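Local coordinates for Endoglucanase(Endo-1,4-beta-glucanase)protein (Pseudomonas stutzeri, PDB 6R2J) that probably hydrolyses beta-1,4-glucosidic bonds of cellulose as an endoglucanase of glycoside hydrolase family 5, and binds cellobiose, at residues F59-Q65 with A118-W123; D97-R103 with D140-H146; S147-W152 with I174-R178. All coordinates share one frame; numbering follows the deposited sequence. Where two conformers were deposited one is given.

Contact 1: F59-Q65 with A118-W123; sequences FIWERVQ and AYASVW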
loop_
_atom_site.group_PDB
_atom_site.type_symbol
_atom_site.label_atom_id
_atom_site.label_comp_id
_atom_site.label_asym_id
_atom_site.label_seq_id
_atom_site.Cartn_x
_atom_site.Cartn_y
_atom_site.Cartn_z
ATOM N N PHE A 59 -6.546 5.440 -3.545
ATOM C CA PHE A 59 -7.684 6.275 -3.873
ATOM C C PHE A 59 -8.003 7.034 -2.588
ATOM O O PHE A 59 -7.472 6.726 -1.498
ATOM C CB PHE A 59 -8.809 5.399 -4.414
ATOM C CG PHE A 59 -9.470 4.587 -3.356
ATOM C CD1 PHE A 59 -8.904 3.405 -2.929
ATOM C CD2 PHE A 59 -10.619 5.061 -2.714
ATOM C CE1 PHE A 59 -9.497 2.666 -1.918
ATOM C CE2 PHE A 59 -11.210 4.357 -1.703
ATOM C CZ PHE A 59 -10.669 3.141 -1.312
ATOM N N ILE A 60 -8.866 8.049 -2.696
ATOM C CA ILE A 60 -9.284 8.768 -1.498
ATOM C C ILE A 60 -10.782 8.631 -1.253
ATOM O O ILE A 60 -11.599 8.568 -2.179
ATOM C CB ILE A 60 -8.793 10.235 -1.420
ATOM C CG1 ILE A 60 -9.355 11.069 -2.575
ATOM C CG2 ILE A 60 -7.225 10.259 -1.371
ATOM C CD1 ILE A 60 -9.003 12.542 -2.464
ATOM N N TRP A 61 -11.131 8.598 0.021
ATOM C CA TRP A 61 -12.529 8.491 0.429
ATOM C C TRP A 61 -13.368 9.643 -0.143
ATOM O O TRP A 61 -14.486 9.427 -0.634
ATOM C CB TRP A 61 -12.554 8.390 1.964
ATOM C CG TRP A 61 -13.865 8.253 2.615
ATOM C CD1 TRP A 61 -15.110 8.183 2.024
ATOM C CD2 TRP A 61 -14.081 8.203 4.028
ATOM N NE1 TRP A 61 -16.077 8.113 2.996
ATOM C CE2 TRP A 61 -15.477 8.108 4.232
ATOM C CE3 TRP A 61 -13.225 8.234 5.145
ATOM C CZ2 TRP A 61 -16.033 8.033 5.497
ATOM C CZ3 TRP A 61 -13.786 8.185 6.398
ATOM C CH2 TRP A 61 -15.184 8.097 6.567
ATOM N N GLU A 62 -12.798 10.855 -0.173
ATOM C CA GLU A 62 -13.531 12.037 -0.608
ATOM C C GLU A 62 -13.995 11.940 -2.058
ATOM O O GLU A 62 -14.944 12.625 -2.442
ATOM C CB GLU A 62 -12.647 13.270 -0.406
ATOM C CG GLU A 62 -12.413 13.635 1.064
ATOM C CD GLU A 62 -11.186 12.948 1.693
ATOM O OE1 GLU A 62 -10.610 12.041 1.064
ATOM O OE2 GLU A 62 -10.804 13.311 2.833
ATOM N N ARG A 63 -13.357 11.120 -2.874
ATOM C CA ARG A 63 -13.775 10.973 -4.257
ATOM C C ARG A 63 -14.760 9.829 -4.452
ATOM O O ARG A 63 -15.465 9.833 -5.468
ATOM C CB ARG A 63 -12.536 10.868 -5.173
ATOM C CG ARG A 63 -11.777 12.185 -5.293
ATOM C CD ARG A 63 -10.431 12.086 -6.010
ATOM N NE ARG A 63 -9.821 13.426 -6.080
ATOM C CZ ARG A 63 -8.518 13.709 -5.979
ATOM N NH1 ARG A 63 -7.626 12.756 -5.830
ATOM N NH2 ARG A 63 -8.102 14.974 -6.058
ATOM N N VAL A 64 -14.782 8.835 -3.544
ATOM C CA VAL A 64 -15.804 7.776 -3.598
ATOM C C VAL A 64 -17.073 8.205 -2.873
ATOM O O VAL A 64 -18.159 7.701 -3.187
ATOM C CB VAL A 64 -15.375 6.374 -3.100
ATOM C CG1 VAL A 64 -14.269 5.803 -3.994
ATOM C CG2 VAL A 64 -15.003 6.422 -1.616
ATOM N N GLN A 65 -16.951 9.093 -1.880
ATOM C CA GLN A 65 -18.090 9.619 -1.128
ATOM C C GLN A 65 -17.836 11.107 -0.885
ATOM O O GLN A 65 -17.078 11.487 0.013
ATOM C CB GLN A 65 -18.298 8.856 0.175
ATOM C CG GLN A 65 -19.650 9.157 0.823
ATOM C CD GLN A 65 -19.913 8.314 2.055
ATOM O OE1 GLN A 65 -18.989 7.986 2.788
ATOM N NE2 GLN A 65 -21.166 7.936 2.272
ATOM N N ALA A 118 -19.338 6.176 10.203
ATOM C CA ALA A 118 -19.267 6.665 8.830
ATOM C C ALA A 118 -18.178 5.946 8.040
ATOM O O ALA A 118 -18.338 5.665 6.848
ATOM C CB ALA A 118 -19.030 8.171 8.866
ATOM N N TYR A 119 -17.057 5.679 8.694
ATOM C CA TYR A 119 -15.963 4.908 8.117
ATOM C C TYR A 119 -16.360 3.452 7.902
ATOM O O TYR A 119 -16.162 2.903 6.819
ATOM C CB TYR A 119 -14.801 5.061 9.087
ATOM C CG TYR A 119 -13.508 4.487 8.697
ATOM C CD1 TYR A 119 -12.951 4.747 7.458
ATOM C CD2 TYR A 119 -12.808 3.705 9.583
ATOM C CE1 TYR A 119 -11.737 4.205 7.097
ATOM C CE2 TYR A 119 -11.586 3.154 9.232
ATOM C CZ TYR A 119 -11.047 3.405 7.982
ATOM O OH TYR A 119 -9.813 2.847 7.646
ATOM N N ALA A 120 -16.914 2.799 8.932
ATOM C CA ALA A 120 -17.417 1.441 8.762
ATOM C C ALA A 120 -18.367 1.314 7.565
ATOM O O ALA A 120 -18.256 0.367 6.776
ATOM C CB ALA A 120 -18.099 0.998 10.051
ATOM N N SER A 121 -19.317 2.250 7.419
ATOM C CA SER A 121 -20.314 2.138 6.351
ATOM C C SER A 121 -19.662 2.231 4.978
ATOM O O SER A 121 -19.968 1.438 4.081
ATOM C CB SER A 121 -21.389 3.221 6.488
ATOM O OG SER A 121 -22.133 3.327 5.291
ATOM N N VAL A 122 -18.753 3.200 4.799
ATOM C CA VAL A 122 -18.119 3.378 3.502
ATOM C C VAL A 122 -17.360 2.116 3.126
ATOM O O VAL A 122 -17.374 1.700 1.970
ATOM C CB VAL A 122 -17.302 4.690 3.395
ATOM C CG1 VAL A 122 -16.005 4.619 4.128
ATOM C CG2 VAL A 122 -17.133 5.019 1.912
ATOM N N TRP A 123 -16.732 1.449 4.112
ATOM C CA TRP A 123 -16.001 0.224 3.796
ATOM C C TRP A 123 -16.966 -0.932 3.555
ATOM O O TRP A 123 -16.780 -1.737 2.633
ATOM C CB TRP A 123 -14.958 -0.080 4.880
ATOM C CG TRP A 123 -13.607 0.445 4.450
ATOM C CD1 TRP A 123 -12.821 1.392 5.081
ATOM C CD2 TRP A 123 -12.904 0.075 3.266
ATOM N NE1 TRP A 123 -11.678 1.631 4.341
ATOM C CE2 TRP A 123 -11.703 0.837 3.226
ATOM C CE3 TRP A 123 -13.173 -0.811 2.219
ATOM C CZ2 TRP A 123 -10.774 0.715 2.190
ATOM C CZ3 TRP A 123 -12.227 -0.927 1.184
ATOM C CH2 TRP A 123 -11.042 -0.179 1.194
HETATM O O HOH W 1 -19.915 6.956 5.155
HETATM O O HOH W 2 -22.241 6.092 4.053
#
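W61 lays its indole against helix 116-130, where V122 meets it with both methyl groups. CG1 of V122 sits over one face of the five-membered ring, 3.8 Å from its centroid, a CH-pi contact, while CG2 comes to 3.4 Å from W61 NE1. The valine's first torsion (chi1 75°) divides the work: CG1 lies between the backbone N and carbonyl carbon, CG2 opposite the N. W61 itself extends with CG anti to the backbone N, which carries the six-membered ring on to Y119. There CZ3 of W61 approaches CD1 of the tyrosine at 3.7 Å, the two rings inclined by 39°. Both segments belong to the TIM barrel of the family: 59-65 leaves the C-terminal end of strand 54-59, whereas the partner segment is part of outer helix 116-130. An almost straight bond (172°) from W61 NE1 to a lone pair of Q65 OE1, 2.9 Å away and in the ring plane, probably limits rotation of the indole. Q65 reaches it with an extended chain, and a water links the same OE1 to the carbonyl oxygen of A118. A second water joins Q65 NE2 to S121 OG, while S70 O also accepts from this amide. Beside M98 of strand 93-98, CZ of F59 meets CH2 of W123 at 4.2 Å.

Contact 2: D97-R103 with D140-H146; sequences DMHNYGR and DIMNEPH. With BGC (beta-D-glucopyranose), chain E; TRS (2-amino-2-hydroxymethyl-propane-1,3-diol), chain G.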
loop_
_atom_site.group_PDB
_atom_site.type_symbol
_atom_site.label_atom_id
_atom_site.label_comp_id
_atom_site.label_asym_id
_atom_site.label_seq_id
_atom_site.Cartn_x
_atom_site.Cartn_y
_atom_site.Cartn_z
ATOM N N ASP A 97 -6.258 0.945 -1.658
ATOM C CA ASP A 97 -5.697 1.658 -0.516
ATOM C C ASP A 97 -6.475 2.947 -0.363
ATOM O O ASP A 97 -6.368 3.835 -1.221
ATOM C CB ASP A 97 -4.220 1.943 -0.799
ATOM C CG ASP A 97 -3.677 3.175 -0.067
ATOM O OD1 ASP A 97 -4.132 3.470 1.095
ATOM O OD2 ASP A 97 -2.839 3.863 -0.764
ATOM N N MET A 98 -7.245 3.066 0.728
ATOM C CA MET A 98 -7.912 4.327 1.058
ATOM C C MET A 98 -6.849 5.261 1.643
ATOM O O MET A 98 -6.463 5.151 2.810
ATOM C CB MET A 98 -9.070 4.120 2.028
ATOM C CG MET A 98 -9.700 5.429 2.473
ATOM S SD MET A 98 -11.218 5.261 3.457
ATOM C CE MET A 98 -12.399 4.542 2.310
ATOM N N HIS A 99 -6.371 6.183 0.822
ATOM C CA HIS A 99 -5.120 6.905 1.061
ATOM C C HIS A 99 -5.385 8.186 1.868
ATOM O O HIS A 99 -5.072 9.313 1.443
ATOM C CB HIS A 99 -4.525 7.226 -0.299
ATOM C CG HIS A 99 -3.037 7.369 -0.317
ATOM N ND1 HIS A 99 -2.187 6.311 -0.097
ATOM C CD2 HIS A 99 -2.248 8.439 -0.578
ATOM C CE1 HIS A 99 -0.938 6.727 -0.208
ATOM N NE2 HIS A 99 -0.947 8.013 -0.508
ATOM N N ASN A 100 -5.923 7.992 3.089
ATOM C CA ASN A 100 -6.567 9.094 3.786
ATOM C C ASN A 100 -5.963 9.572 5.108
ATOM O O ASN A 100 -6.513 10.507 5.702
ATOM C CB ASN A 100 -8.058 8.790 3.991
ATOM C CG ASN A 100 -8.923 9.325 2.868
ATOM O OD1 ASN A 100 -8.958 8.774 1.801
ATOM N ND2 ASN A 100 -9.604 10.428 3.114
ATOM N N TYR A 101 -4.878 8.990 5.596
ATOM C CA TYR A 101 -4.117 9.596 6.697
ATOM C C TYR A 101 -4.921 9.758 7.990
ATOM O O TYR A 101 -4.661 10.672 8.778
ATOM C CB TYR A 101 -3.558 10.963 6.274
ATOM C CG TYR A 101 -2.670 10.902 5.056
ATOM C CD1 TYR A 101 -1.365 10.489 5.151
ATOM C CD2 TYR A 101 -3.154 11.229 3.821
ATOM C CE1 TYR A 101 -0.573 10.405 4.033
ATOM C CE2 TYR A 101 -2.363 11.138 2.697
ATOM C CZ TYR A 101 -1.075 10.721 2.801
ATOM O OH TYR A 101 -0.304 10.654 1.656
ATOM N N GLY A 102 -5.879 8.866 8.237
ATOM C CA GLY A 102 -6.735 8.961 9.404
ATOM C C GLY A 102 -7.807 10.036 9.356
ATOM O O GLY A 102 -8.389 10.348 10.408
ATOM N N ARG A 103 -8.099 10.605 8.175
ATOM C CA ARG A 103 -8.928 11.799 8.099
ATOM C C ARG A 103 -9.891 11.762 6.914
ATOM O O ARG A 103 -9.634 11.100 5.906
ATOM C CB ARG A 103 -8.078 13.077 7.995
ATOM C CG ARG A 103 -7.198 13.349 9.225
ATOM C CD ARG A 103 -6.031 14.291 8.894
ATOM N NE ARG A 103 -5.432 14.848 10.104
ATOM C CZ ARG A 103 -4.632 14.167 10.924
ATOM N NH1 ARG A 103 -4.322 12.892 10.670
ATOM N NH2 ARG A 103 -4.159 14.748 12.024
ATOM N N ASP A 140 -6.588 -2.141 1.868
ATOM C CA ASP A 140 -5.715 -1.361 2.741
ATOM C C ASP A 140 -6.615 -0.229 3.228
ATOM O O ASP A 140 -6.800 0.792 2.565
ATOM C CB ASP A 140 -4.501 -0.930 1.928
ATOM C CG ASP A 140 -3.416 -0.293 2.763
ATOM O OD1 ASP A 140 -3.699 0.158 3.910
ATOM O OD2 ASP A 140 -2.278 -0.219 2.222
ATOM N N ILE A 141 -7.256 -0.475 4.376
ATOM C CA ILE A 141 -8.348 0.383 4.812
ATOM C C ILE A 141 -7.907 1.800 5.177
ATOM O O ILE A 141 -8.741 2.709 5.209
ATOM C CB ILE A 141 -9.135 -0.281 5.962
ATOM C CG1 ILE A 141 -8.267 -0.537 7.191
ATOM C CG2 ILE A 141 -9.724 -1.615 5.530
ATOM C CD1 ILE A 141 -9.040 -0.921 8.437
ATOM N N MET A 142 -6.623 2.042 5.427
ATOM C CA MET A 142 -6.185 3.416 5.649
ATOM C C MET A 142 -4.684 3.529 5.445
ATOM O O MET A 142 -3.931 2.795 6.068
ATOM C CB MET A 142 -6.513 3.876 7.078
ATOM C CG MET A 142 -6.199 5.334 7.396
ATOM S SD MET A 142 -7.037 6.446 6.259
ATOM C CE MET A 142 -8.739 5.922 6.417
ATOM N N ASN A 143 -4.272 4.518 4.665
ATOM C CA ASN A 143 -2.874 4.886 4.504
ATOM C C ASN A 143 -2.394 5.844 5.605
ATOM O O ASN A 143 -3.011 6.889 5.880
ATOM C CB ASN A 143 -2.676 5.515 3.111
ATOM C CG ASN A 143 -1.235 5.981 2.849
ATOM O OD1 ASN A 143 -0.372 5.156 2.611
ATOM N ND2 ASN A 143 -0.986 7.300 2.892
ATOM N N GLU A 144 -1.284 5.469 6.228
ATOM C CA GLU A 144 -0.498 6.355 7.086
ATOM C C GLU A 144 -1.306 7.183 8.103
ATOM O O GLU A 144 -1.222 8.416 8.104
ATOM C CB GLU A 144 0.444 7.220 6.279
ATOM C CG GLU A 144 1.517 6.371 5.546
ATOM C CD GLU A 144 2.587 7.180 4.796
ATOM O OE1 GLU A 144 2.538 8.430 4.776
ATOM O OE2 GLU A 144 3.473 6.523 4.185
ATOM N N PRO A 145 -2.017 6.531 9.012
ATOM C CA PRO A 145 -2.569 7.263 10.160
ATOM C C PRO A 145 -1.485 8.039 10.879
ATOM O O PRO A 145 -0.383 7.541 11.098
ATOM C CB PRO A 145 -3.147 6.172 11.064
ATOM C CG PRO A 145 -2.898 4.886 10.393
ATOM C CD PRO A 145 -2.295 5.084 9.035
ATOM N N HIS A 146 -1.807 9.265 11.269
ATOM C CA HIS A 146 -0.863 10.018 12.069
ATOM C C HIS A 146 -1.616 11.039 12.886
ATOM O O HIS A 146 -2.660 11.535 12.459
ATOM C CB HIS A 146 0.163 10.741 11.197
ATOM C CG HIS A 146 -0.424 11.816 10.331
ATOM N ND1 HIS A 146 -0.349 13.157 10.634
ATOM C CD2 HIS A 146 -1.079 11.744 9.150
ATOM C CE1 HIS A 146 -0.919 13.862 9.671
ATOM N NE2 HIS A 146 -1.373 13.027 8.760
HETATM C C2 BGC E . 7.260 8.158 8.563
HETATM C C3 BGC E . 6.835 6.747 8.303
HETATM C C4 BGC E . 6.276 6.793 6.919
HETATM C C5 BGC E . 6.888 7.761 5.956
HETATM C C6 BGC E . 6.146 7.491 4.682
HETATM C C1 BGC E . 7.716 9.206 7.515
HETATM O O2 BGC E . 8.081 8.087 9.799
HETATM O O3 BGC E . 5.846 6.285 9.230
HETATM O O4 BGC E . 6.338 5.410 6.653
HETATM O O5 BGC E . 6.639 9.147 6.493
HETATM O O6 BGC E . 6.312 8.658 3.833
HETATM C C TRS G . 3.474 8.681 0.789
HETATM C C1 TRS G . 2.118 8.013 0.507
HETATM C C2 TRS G . 4.478 8.428 -0.353
HETATM C C3 TRS G . 3.280 10.202 1.007
HETATM N N TRS G . 4.026 8.034 2.001
HETATM O O1 TRS G . 1.711 7.272 1.630
HETATM O O2 TRS G . 5.795 8.819 0.020
HETATM O O3 TRS G . 2.320 10.426 2.026
#
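R103 NH1 donates to the carbonyl oxygen of H146 at 2.8 Å in a nearly straight bond (178°) and also to Y101 O of its own loop, both acceptors in the guanidinium plane. The guanidinium is stacked face to face on the H146 imidazole, planes inclined by 15°; W179 also stacks with this ring. M98 N to D140 O, at 3.0 Å, pairs the ends of parallel strands 93-98 and 136-140 of the TIM barrel, and N143 N to M98 O carries the pairing into the following loop. At these C-terminal ends the loops build the active-site cleft of this family. E144, part of the glycan pocket, holds the amine of a bound Tris molecule, its OE2 2.7 Å from TRS N, and H206 is a further partner of that oxygen. Tris O1 accepts from N143 ND2, and Tris O3 is hydrogen-bonded to Y101 OH. The N143 amide is stacked over one face of H99, its ND2 3.2 Å from H99 CE1, and stands almost upright to the Y101 ring (83°). H99 ND1 donates to D97 OD2 at 2.6 Å, whereas N143 OD1 pairs with R56. At the N100-R103 turn, the M142 chain bends at chi2 and chi3, bringing SD to 3.3 Å from G102 N in a weak hydrogen bond and CE against M98 SD.

Contact 3: S147-W152 with I174-R178; sequences STVGLW and IEGER. With BGC (beta-D-glucopyranose), chain E; BGC (beta-D-glucopyranose), chain B.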
loop_
_atom_site.group_PDB
_atom_site.type_symbol
_atom_site.label_atom_id
_atom_site.label_comp_id
_atom_site.label_asym_id
_atom_site.label_seq_id
_atom_site.Cartn_x
_atom_site.Cartn_y
_atom_site.Cartn_z
ATOM N N SER A 147 -1.072 11.322 14.073
ATOM C CA SER A 147 -1.641 12.317 14.976
ATOM C C SER A 147 -3.144 12.137 15.104
ATOM O O SER A 147 -3.918 13.076 14.927
ATOM C CB SER A 147 -1.297 13.744 14.534
ATOM O OG SER A 147 0.112 13.927 14.378
ATOM N N THR A 148 -3.567 10.913 15.397
ATOM C CA THR A 148 -5.000 10.634 15.475
ATOM C C THR A 148 -5.558 10.704 16.898
ATOM O O THR A 148 -6.712 10.337 17.117
ATOM C CB THR A 148 -5.385 9.313 14.802
ATOM O OG1 THR A 148 -4.870 8.218 15.575
ATOM C CG2 THR A 148 -4.873 9.262 13.369
ATOM N N VAL A 149 -4.781 11.225 17.845
ATOM C CA VAL A 149 -5.131 11.290 19.271
ATOM C C VAL A 149 -5.931 10.086 19.758
ATOM O O VAL A 149 -7.035 10.240 20.309
ATOM C CB VAL A 149 -5.854 12.606 19.625
ATOM C CG1 VAL A 149 -4.858 13.791 19.674
ATOM C CG2 VAL A 149 -7.020 12.829 18.679
ATOM N N GLY A 150 -5.364 8.888 19.560
ATOM C CA GLY A 150 -5.879 7.652 20.104
ATOM C C GLY A 150 -7.042 7.084 19.343
ATOM O O GLY A 150 -7.638 6.120 19.815
ATOM N N LEU A 151 -7.384 7.651 18.187
ATOM C CA LEU A 151 -8.596 7.268 17.494
ATOM C C LEU A 151 -8.367 6.186 16.456
ATOM O O LEU A 151 -9.332 5.511 16.084
ATOM C CB LEU A 151 -9.219 8.462 16.773
ATOM C CG LEU A 151 -9.750 9.560 17.670
ATOM C CD1 LEU A 151 -10.189 10.715 16.827
ATOM C CD2 LEU A 151 -10.877 9.008 18.522
ATOM N N TRP A 152 -7.130 6.006 15.967
ATOM C CA TRP A 152 -6.926 5.064 14.867
ATOM C C TRP A 152 -7.317 3.612 15.221
ATOM O O TRP A 152 -7.986 2.954 14.401
ATOM C CB TRP A 152 -5.519 5.223 14.263
ATOM C CG TRP A 152 -5.222 4.091 13.294
ATOM C CD1 TRP A 152 -4.188 3.208 13.358
ATOM C CD2 TRP A 152 -6.021 3.676 12.159
ATOM N NE1 TRP A 152 -4.270 2.295 12.322
ATOM C CE2 TRP A 152 -5.382 2.569 11.574
ATOM C CE3 TRP A 152 -7.173 4.160 11.556
ATOM C CZ2 TRP A 152 -5.888 1.923 10.453
ATOM C CZ3 TRP A 152 -7.667 3.510 10.446
ATOM C CH2 TRP A 152 -7.028 2.407 9.912
ATOM N N ILE A 174 -3.690 -3.672 7.533
ATOM C CA ILE A 174 -3.778 -2.779 8.674
ATOM C C ILE A 174 -2.447 -2.038 8.817
ATOM O O ILE A 174 -1.405 -2.643 9.100
ATOM C CB ILE A 174 -4.140 -3.539 9.964
ATOM C CG1 ILE A 174 -5.416 -4.378 9.781
ATOM C CG2 ILE A 174 -4.297 -2.546 11.157
ATOM C CD1 ILE A 174 -6.682 -3.593 9.510
ATOM N N GLU A 175 -2.500 -0.719 8.678
ATOM C CA GLU A 175 -1.408 0.167 9.027
ATOM C C GLU A 175 -1.532 0.656 10.479
ATOM O O GLU A 175 -2.593 0.551 11.129
ATOM C CB GLU A 175 -1.381 1.351 8.032
ATOM C CG GLU A 175 -1.218 0.843 6.594
ATOM C CD GLU A 175 -1.011 1.928 5.572
ATOM O OE1 GLU A 175 -0.249 2.862 5.863
ATOM O OE2 GLU A 175 -1.615 1.822 4.456
ATOM N N GLY A 176 -0.409 1.161 10.995
ATOM C CA GLY A 176 -0.330 1.716 12.321
ATOM C C GLY A 176 -0.016 3.207 12.319
ATOM O O GLY A 176 0.173 3.859 11.295
ATOM N N GLU A 177 0.043 3.730 13.529
ATOM C CA GLU A 177 0.274 5.137 13.806
ATOM C C GLU A 177 1.718 5.539 13.433
ATOM O O GLU A 177 2.530 4.744 12.906
ATOM C CB GLU A 177 -0.171 5.382 15.255
ATOM C CG GLU A 177 -0.001 6.711 15.919
ATOM C CD GLU A 177 -0.703 7.885 15.263
ATOM O OE1 GLU A 177 0.068 8.649 14.700
ATOM O OE2 GLU A 177 -1.952 8.089 15.352
ATOM N N ARG A 178 1.992 6.831 13.630
ATOM C CA ARG A 178 3.252 7.434 13.224
ATOM C C ARG A 178 3.547 7.206 11.744
ATOM O O ARG A 178 4.661 6.839 11.360
ATOM C CB ARG A 178 4.429 6.954 14.070
ATOM C CG ARG A 178 5.536 8.019 14.167
ATOM C CD ARG A 178 6.909 7.388 14.110
ATOM N NE ARG A 178 7.915 8.378 13.695
ATOM C CZ ARG A 178 7.999 8.899 12.469
ATOM N NH1 ARG A 178 7.140 8.498 11.506
ATOM N NH2 ARG A 178 8.942 9.819 12.208
HETATM C C2 BGC E . 7.260 8.158 8.563
HETATM C C3 BGC E . 6.835 6.747 8.303
HETATM C C4 BGC E . 6.276 6.793 6.919
HETATM C C5 BGC E . 6.888 7.761 5.956
HETATM C C6 BGC E . 6.146 7.491 4.682
HETATM C C1 BGC E . 7.716 9.206 7.515
HETATM O O2 BGC E . 8.081 8.087 9.799
HETATM O O3 BGC E . 5.846 6.285 9.230
HETATM O O4 BGC E . 6.338 5.410 6.653
HETATM O O5 BGC E . 6.639 9.147 6.493
HETATM O O6 BGC E . 6.312 8.658 3.833
HETATM C C2 BGC B . 6.322 13.213 6.920
HETATM C C3 BGC B . 6.217 11.736 7.197
HETATM C C4 BGC B . 7.511 11.465 7.914
HETATM C C5 BGC B . 7.694 12.305 9.223
HETATM C C6 BGC B . 9.075 12.146 9.903
HETATM C C1 BGC B . 6.207 14.001 8.238
HETATM O O1 BGC B . 6.094 15.384 8.121
HETATM O O2 BGC B . 5.294 13.718 6.081
HETATM O O3 BGC B . 6.238 10.864 6.060
HETATM O O4 BGC B . 7.843 10.178 8.416
HETATM O O5 BGC B . 7.369 13.749 9.190
HETATM O O6 BGC B . 9.431 10.774 9.818
#
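The carboxylate of E177 receives the backbone and side chain of T148, tying the loop 147-152 that leads into helix 152-166 to the segment that follows strand 171-175, two adjoining units of the TIM barrel. OE2 of E177 accepts twice: from T148 OG1 at 2.9 Å, nearly along the C-O axis, and from T148 N at 3.3 Å on the syn side. OE1 takes a weak bond from S147 N and, on its anti side, a nearly straight one (172°) from R178 N at 2.9 Å. Four N-H and O-H groups thus converge on one acid, whose chain, bent at chi2 (60°), turns its end to the loop. A glutamine here would probably leave one of these donors facing an NH2 instead of an acceptor, and is likely to loosen the hold on the 148-151 turn. T148 OG1 also accepts from W152 N, just past the type I' turn from T148 to L151. R178, whose backbone N is bonded to E177 OE1, belongs to the glycan pocket, where its guanidinium lies near both glucose units of the cellobiose. E175 directs its own carboxylate elsewhere, to R56 and to E144 N. Apart from the carboxylate of E177, the indole of W152 donates NE1 to E175 O at 2.7 Å; the oxygen lies close to the ring plane, but the donor stands 38° above the carbonyl plane.

Contacts 1 and 2 meet at the ends of neighbouring strands 54-59 and 93-98: F59 O probably bonds to H99 N, and Y119 OH to I141 O, so the outer helix of contact 1 is tied to the loop of contact 2. Contact 3 continues that loop outward, with E175 OE1 probably accepting from E144 N. All three are largely buried, contact 3 differing in an exposed edge at S147. Contact 1 is mostly aromatic and aliphatic, its polar links across the segments running through water. Contact 2, closest to the chain centre, mixes backbone pairing with buried polar side chains at the pocket. Contact 3 relies on direct bonds to one carboxylate and one carbonyl. Contacts 2 and 3 both reach the bound sugar.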